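Local coordinates for protein GRMZM2G135359 pseudokinase (Zea mays, PDB 6CPY) that is a receptor-like pseudokinase whose kinase-like domain, the part in this structure, may bind ATP but probably lacks ordinary phosphotransfer activity, at residues Tyr88-Lys91 / Ile92-Ser96; Gly49-Ser52 / Thr53-Leu56; Asn172-Ser175 / Thr176-Tyr179. All blocks are in the same frame, centred on the assembly; numbering follows the deposited sequence.

In the fold
Following the chain from its N terminus, contact 2 (49-52/53-56) closes the turn between strands 47-50 and 54-60, the first hairpin of the N-lobe sheet. Contact 1 (88-91/92-96) comes next and lies within the single helix 82-96, and contact 3 (172-175/176-179) turns the loop that leads from helix 144-164 into strand 178-180. The three follow in series, none nested or crossed. Contacts 2 and 3 meet where L56 CD1 lies 4.0 Å from Y179 OH, a packing contact between the two lobes, beside the presumed nucleotide cleft; contact 1 stands about 18 Å from contact 2, centre to centre. E192 is a common neighbour: its main-chain oxygen bonds K91 and its carboxylate S52 and T53, and it touches N172.

Contact 1 (Tyr88-Lys91 / Ile92-Ser96); sequences YRKK and ITNLS
The ring of Y88 carries the delta methyl of I92 on one face: CD1 sits 3.4 Å above the ring plane, displaced toward the rim, in a CH-pi contact that lies 3.8 Å from the ring centroid of Y88. Its closest approach is to the hydroxyl end of the ring, I92 CD1 to Y88 CE2 being 3.5 Å. The phenol OH reaches on to a hydrogen bond with the V119 carbonyl, and Y109 and M120 touch both Y88 and I92, which seats this side of the helix on the N-lobe sheet. One turn on, K91 and L95 cross at a slant. K91 leaves the helix with CG opposite its backbone N (chi1 175°) and is fully extended, which lays CE against L95 CD1 at 3.5 Å, a tight carbon contact. Main-chain bonds of alpha-helical spacing run beneath these side chains, among them L95 N to K91 O at 2.9 Å. On another side of the helix the R89 carbonyl is gripped twice, by T93 N at 2.9 Å and by T93 OG1 at 3.1 Å, the hydroxyl coming in 39° above the carbonyl plane; the R89 guanidinium forms a salt bridge with E85. Helix 82-96 corresponds to helix C of protein kinases, and K91 probably stands where active kinases keep the helix C glutamate. Its buried NZ instead donates to the main-chain oxygens of D190 and E192, so that neutral carbonyls rather than a carboxylate satisfy it, a chemistry consistent with a pseudokinase.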
loop_
_atom_site.group_PDB
_atom_site.type_symbol
_atom_site.label_atom_id
_atom_site.label_comp_id
_atom_site.label_asym_id
_atom_site.label_seq_id
_atom_site.Cartn_x
_atom_site.Cartn_y
_atom_site.Cartn_z
ATOM N N TYR A 88 -15.038 -3.601 9.933
ATOM C CA TYR A 88 -14.455 -4.814 9.371
ATOM C C TYR A 88 -15.150 -5.208 8.069
ATOM O O TYR A 88 -14.506 -5.454 7.053
ATOM C CB TYR A 88 -14.532 -5.940 10.412
ATOM C CG TYR A 88 -14.067 -7.303 9.943
ATOM C CD1 TYR A 88 -12.713 -7.661 10.005
ATOM C CD2 TYR A 88 -14.968 -8.241 9.475
ATOM C CE1 TYR A 88 -12.286 -8.907 9.600
ATOM C CE2 TYR A 88 -14.545 -9.493 9.055
ATOM C CZ TYR A 88 -13.207 -9.820 9.115
ATOM O OH TYR A 88 -12.807 -11.070 8.700
ATOM N N ARG A 89 -16.478 -5.273 8.087
ATOM C CA ARG A 89 -17.217 -5.648 6.880
ATOM C C ARG A 89 -17.085 -4.581 5.801
ATOM O O ARG A 89 -16.972 -4.903 4.627
ATOM C CB ARG A 89 -18.693 -5.904 7.193
ATOM C CG ARG A 89 -18.904 -7.090 8.116
ATOM C CD ARG A 89 -20.374 -7.433 8.288
ATOM N NE ARG A 89 -20.498 -8.771 8.867
ATOM C CZ ARG A 89 -21.416 -9.679 8.534
ATOM N NH1 ARG A 89 -22.337 -9.429 7.604
ATOM N NH2 ARG A 89 -21.402 -10.864 9.135
ATOM N N LYS A 90 -17.107 -3.319 6.215
ATOM C CA LYS A 90 -16.983 -2.186 5.302
ATOM C C LYS A 90 -15.654 -2.230 4.556
ATOM O O LYS A 90 -15.611 -2.075 3.346
ATOM C CB LYS A 90 -17.098 -0.885 6.099
ATOM C CG LYS A 90 -17.074 0.401 5.288
ATOM C CD LYS A 90 -17.623 1.548 6.129
ATOM C CE LYS A 90 -19.136 1.442 6.299
ATOM N NZ LYS A 90 -19.557 1.563 7.722
ATOM N N LYS A 91 -14.569 -2.461 5.284
ATOM C CA LYS A 91 -13.259 -2.585 4.645
ATOM C C LYS A 91 -13.244 -3.711 3.615
ATOM O O LYS A 91 -12.752 -3.537 2.507
ATOM C CB LYS A 91 -12.148 -2.802 5.679
ATOM C CG LYS A 91 -10.797 -3.045 5.016
ATOM C CD LYS A 91 -9.639 -3.118 5.981
ATOM C CE LYS A 91 -8.352 -3.292 5.191
ATOM N NZ LYS A 91 -7.161 -3.408 6.067
ATOM N N ILE A 92 -13.775 -4.878 3.977
ATOM C CA ILE A 92 -13.775 -6.016 3.066
ATOM C C ILE A 92 -14.583 -5.725 1.796
ATOM O O ILE A 92 -14.133 -6.014 0.689
ATOM C CB ILE A 92 -14.292 -7.292 3.755
ATOM C CG1 ILE A 92 -13.240 -7.792 4.756
ATOM C CG2 ILE A 92 -14.642 -8.355 2.716
ATOM C CD1 ILE A 92 -13.748 -8.792 5.765
ATOM N N THR A 93 -15.769 -5.147 1.965
ATOM C CA THR A 93 -16.618 -4.802 0.831
ATOM C C THR A 93 -15.900 -3.851 -0.117
ATOM O O THR A 93 -15.873 -4.088 -1.316
ATOM C CB THR A 93 -17.950 -4.184 1.308
ATOM O OG1 THR A 93 -18.666 -5.167 2.061
ATOM C CG2 THR A 93 -18.800 -3.723 0.122
ATOM N N ASN A 94 -15.285 -2.811 0.432
ATOM C CA ASN A 94 -14.567 -1.833 -0.384
ATOM C C ASN A 94 -13.325 -2.398 -1.089
ATOM O O ASN A 94 -13.124 -2.139 -2.272
ATOM C CB ASN A 94 -14.231 -0.597 0.449
ATOM C CG ASN A 94 -15.461 0.251 0.737
ATOM O OD1 ASN A 94 -15.691 0.677 1.868
ATOM N ND2 ASN A 94 -16.269 0.485 -0.296
ATOM N N LEU A 95 -12.514 -3.193 -0.391
ATOM C CA LEU A 95 -11.369 -3.843 -1.049
ATOM C C LEU A 95 -11.770 -4.938 -2.032
ATOM O O LEU A 95 -11.014 -5.243 -2.951
ATOM C CB LEU A 95 -10.364 -4.380 -0.020
ATOM C CG LEU A 95 -9.739 -3.311 0.877
ATOM C CD1 LEU A 95 -8.681 -3.916 1.791
ATOM C CD2 LEU A 95 -9.149 -2.172 0.054
ATOM N N SER A 96 -12.957 -5.521 -1.878
ATOM C CA SER A 96 -13.420 -6.524 -2.842
ATOM C C SER A 96 -13.583 -5.935 -4.257
ATOM O O SER A 96 -13.545 -6.673 -5.231
ATOM C CB SER A 96 -14.741 -7.150 -2.395
ATOM O OG SER A 96 -15.796 -6.216 -2.523
#

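Contact 2 (Gly49-Ser52 / Thr53-Leu56); sequences GSTS and TCML
T51 and T53, on either side of S52 in sequence, share a first torsion (chi1 68° and 67°): each OG1 stands between its own backbone N and carbonyl carbon, which brings the two hydroxyl oxygens, T51 OG1 and T53 OG1, to 3.8 Å. They belong to the beta hairpin that forms the glycine-rich-loop region of protein kinases, although here the loop is rich in serine and threonine. S52 and T53 form the turn, with angles near type I, and the bond across its base runs from T51 N to C54 O, 2.7 Å and nearly straight, the reverse of the usual turn-closing sense. The hydroxyls of the turn are gathered by one carboxylate: E192 accepts from T53 OG1 and S52 OG, and weakly from T51 OG1, while F193 N also bonds T53 OG1. Replacing T53 by an alanine would probably deprive F193 N of this acceptor and E192 of one of its donors, since the hydroxyl that joins both would be gone. Behind the turn, C54 SG packs against T51 CG2 at 4.0 Å, and C54 also touches A70 on the adjoining strand. S50 and M55 form a non-hydrogen-bonded antiparallel pair, and the folded methionine chain puts SD 4.1 Å from S50 CB. G49 and L56 make the hydrogen-bonded pair, with L56 CD1 lying 4.1 Å from G49 C. The two bonds of that pair are unequal: L56 N reaches G49 O at 2.8 Å from 40° above its carbonyl plane, whereas G49 N to L56 O is weak at 3.4 Å.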
loop_
_atom_site.group_PDB
_atom_site.type_symbol
_atom_site.label_atom_id
_atom_site.label_comp_id
_atom_site.label_asym_id
_atom_site.label_seq_id
_atom_site.Cartn_x
_atom_site.Cartn_y
_atom_site.Cartn_z
ATOM N N GLY A 49 5.182 -9.595 10.076
ATOM C CA GLY A 49 5.323 -8.287 10.706
ATOM C C GLY A 49 4.105 -7.909 11.529
ATOM O O GLY A 49 3.305 -8.768 11.909
ATOM N N SER A 50 3.960 -6.612 11.794
ATOM C CA SER A 50 2.888 -6.103 12.645
ATOM C C SER A 50 2.635 -4.617 12.388
ATOM O O SER A 50 3.538 -3.896 11.962
ATOM C CB SER A 50 3.259 -6.291 14.113
ATOM O OG SER A 50 4.486 -5.638 14.396
ATOM N N THR A 51 1.408 -4.174 12.665
ATOM C CA THR A 51 1.025 -2.763 12.550
ATOM C C THR A 51 0.354 -2.316 13.859
ATOM O O THR A 51 0.350 -3.059 14.834
ATOM C CB THR A 51 0.073 -2.529 11.351
ATOM O OG1 THR A 51 -1.201 -3.144 11.604
ATOM C CG2 THR A 51 0.670 -3.094 10.053
ATOM N N SER A 52 -0.213 -1.108 13.874
ATOM C CA SER A 52 -0.877 -0.572 15.066
ATOM C C SER A 52 -2.213 -1.241 15.359
ATOM O O SER A 52 -2.726 -1.128 16.467
ATOM C CB SER A 52 -1.094 0.940 14.929
ATOM O OG SER A 52 -2.074 1.220 13.942
ATOM N N THR A 53 -2.785 -1.914 14.365
ATOM C CA THR A 53 -4.058 -2.591 14.530
ATOM C C THR A 53 -4.018 -4.083 14.199
ATOM O O THR A 53 -5.062 -4.735 14.249
ATOM C CB THR A 53 -5.135 -1.949 13.626
ATOM O OG1 THR A 53 -4.819 -2.185 12.242
ATOM C CG2 THR A 53 -5.236 -0.446 13.886
ATOM N N CYS A 54 -2.853 -4.636 13.855
ATOM C CA CYS A 54 -2.811 -6.028 13.370
ATOM C C CYS A 54 -1.448 -6.734 13.396
ATOM O O CYS A 54 -0.401 -6.102 13.334
ATOM C CB CYS A 54 -3.384 -6.111 11.942
ATOM S SG CYS A 54 -2.213 -5.838 10.589
ATOM N N MET A 55 -1.505 -8.063 13.491
ATOM C CA MET A 55 -0.365 -8.955 13.291
ATOM C C MET A 55 -0.444 -9.461 11.867
ATOM O O MET A 55 -1.556 -9.655 11.367
ATOM C CB MET A 55 -0.474 -10.172 14.211
ATOM C CG MET A 55 -0.300 -9.892 15.683
ATOM S SD MET A 55 1.369 -9.358 16.086
ATOM C CE MET A 55 2.358 -10.712 15.457
ATOM N N LEU A 56 0.708 -9.695 11.231
ATOM C CA LEU A 56 0.756 -10.240 9.869
ATOM C C LEU A 56 1.426 -11.611 9.834
ATOM O O LEU A 56 2.599 -11.746 10.192
ATOM C CB LEU A 56 1.512 -9.303 8.941
ATOM C CG LEU A 56 0.874 -7.935 8.795
ATOM C CD1 LEU A 56 1.897 -6.967 8.223
ATOM C CD2 LEU A 56 -0.366 -8.032 7.914
#

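Contact 3 (Asn172-Ser175 / Thr176-Tyr179); sequences NFDS and TTVY
T176 meets the carboxylate of D174 with two donors, and both go to the same oxygen. Its backbone N reaches D174 OD1 at 2.8 Å on the anti side, 31° out of the carboxylate plane, which closes an Asx turn; T176 OG1 also donates to D174 OD1, at a very short 2.5 Å whose exact value is doubtful. The aspartate turns back on the chain because its CG sits between the backbone N and the carbonyl carbon (chi1 61°), bringing the carboxylate over the following residues. T177 next bonds the main chain of D174 twice. Its N bonds D174 O at 3.0 Å, completing a type I beta turn through S175 and T176, of which the buried S175 hydrogen-bonds E227 through OG, while T177 OG1 accepts the D174 amide at 3.1 Å in a nearly straight bond (168°). The methyl of the same threonine, CG2, lies 3.4 Å from N172 O. The main chain of T177 pairs with that of S189. V178 begins the strand and turns its CG2 inward, 3.8 Å from F173 CE1; the phenylalanine, in turn, is packed among I154, L158 and V224, so this crossing pair ties the loop to helices 144-164 and 214-230. The strand goes on through Y179, its backbone paired with K187. The whole matches the catalytic loop of the protein kinase fold, where N172 and T177 probably take the places of the usual catalytic aspartate and metal-binding asparagine, as befits a pseudokinase.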
loop_
_atom_site.group_PDB
_atom_site.type_symbol
_atom_site.label_atom_id
_atom_site.label_comp_id
_atom_site.label_asym_id
_atom_site.label_seq_id
_atom_site.Cartn_x
_atom_site.Cartn_y
_atom_site.Cartn_z
ATOM N N ASN A 172 -2.968 5.416 4.965
ATOM C CA ASN A 172 -1.649 5.197 5.588
ATOM C C ASN A 172 -0.492 5.124 4.577
ATOM O O ASN A 172 0.604 4.679 4.910
ATOM C CB ASN A 172 -1.680 3.902 6.410
ATOM C CG ASN A 172 -2.637 3.988 7.581
ATOM O OD1 ASN A 172 -2.737 5.033 8.221
ATOM N ND2 ASN A 172 -3.356 2.901 7.855
ATOM N N PHE A 173 -0.731 5.578 3.356
ATOM C CA PHE A 173 0.232 5.406 2.274
ATOM C C PHE A 173 1.618 6.032 2.528
ATOM O O PHE A 173 1.743 7.243 2.740
ATOM C CB PHE A 173 -0.365 5.950 0.984
ATOM C CG PHE A 173 0.595 5.964 -0.155
ATOM C CD1 PHE A 173 1.002 4.781 -0.747
ATOM C CD2 PHE A 173 1.111 7.163 -0.618
ATOM C CE1 PHE A 173 1.904 4.791 -1.790
ATOM C CE2 PHE A 173 2.008 7.180 -1.664
ATOM C CZ PHE A 173 2.411 5.993 -2.244
ATOM N N ASP A 174 2.650 5.189 2.522
ATOM C CA ASP A 174 4.047 5.637 2.546
ATOM C C ASP A 174 4.944 4.462 2.151
ATOM O O ASP A 174 4.439 3.416 1.729
ATOM C CB ASP A 174 4.449 6.259 3.900
ATOM C CG ASP A 174 4.335 5.305 5.066
ATOM O OD1 ASP A 174 4.571 4.084 4.914
ATOM O OD2 ASP A 174 4.026 5.803 6.171
ATOM N N SER A 175 6.260 4.621 2.238
ATOM C CA SER A 175 7.140 3.546 1.789
ATOM C C SER A 175 7.043 2.290 2.659
ATOM O O SER A 175 7.401 1.207 2.199
ATOM C CB SER A 175 8.594 4.022 1.647
ATOM O OG SER A 175 9.142 4.375 2.899
ATOM N N THR A 176 6.540 2.411 3.894
ATOM C CA THR A 176 6.306 1.222 4.735
ATOM C C THR A 176 5.075 0.406 4.329
ATOM O O THR A 176 4.927 -0.754 4.739
ATOM C CB THR A 176 6.194 1.553 6.255
ATOM O OG1 THR A 176 4.971 2.244 6.533
ATOM C CG2 THR A 176 7.382 2.377 6.724
ATOM N N THR A 177 4.200 0.985 3.519
ATOM C CA THR A 177 2.996 0.280 3.083
ATOM C C THR A 177 3.017 -0.154 1.629
ATOM O O THR A 177 2.028 -0.706 1.144
ATOM C CB THR A 177 1.725 1.094 3.389
ATOM O OG1 THR A 177 1.659 2.256 2.549
ATOM C CG2 THR A 177 1.732 1.508 4.840
ATOM N N VAL A 178 4.142 0.073 0.946
ATOM C CA VAL A 178 4.358 -0.444 -0.396
ATOM C C VAL A 178 5.237 -1.675 -0.293
ATOM O O VAL A 178 6.365 -1.601 0.210
ATOM C CB VAL A 178 5.059 0.585 -1.305
ATOM C CG1 VAL A 178 5.300 -0.004 -2.683
ATOM C CG2 VAL A 178 4.236 1.857 -1.397
ATOM N N TYR A 179 4.712 -2.799 -0.761
ATOM C CA TYR A 179 5.438 -4.059 -0.783
ATOM C C TYR A 179 5.950 -4.356 -2.195
ATOM O O TYR A 179 5.500 -3.759 -3.171
ATOM C CB TYR A 179 4.546 -5.194 -0.272
ATOM C CG TYR A 179 4.314 -5.116 1.222
ATOM C CD1 TYR A 179 3.383 -4.236 1.759
ATOM C CD2 TYR A 179 5.056 -5.902 2.100
ATOM C CE1 TYR A 179 3.189 -4.151 3.129
ATOM C CE2 TYR A 179 4.865 -5.830 3.469
ATOM C CZ TYR A 179 3.937 -4.952 3.980
ATOM O OH TYR A 179 3.752 -4.884 5.351
#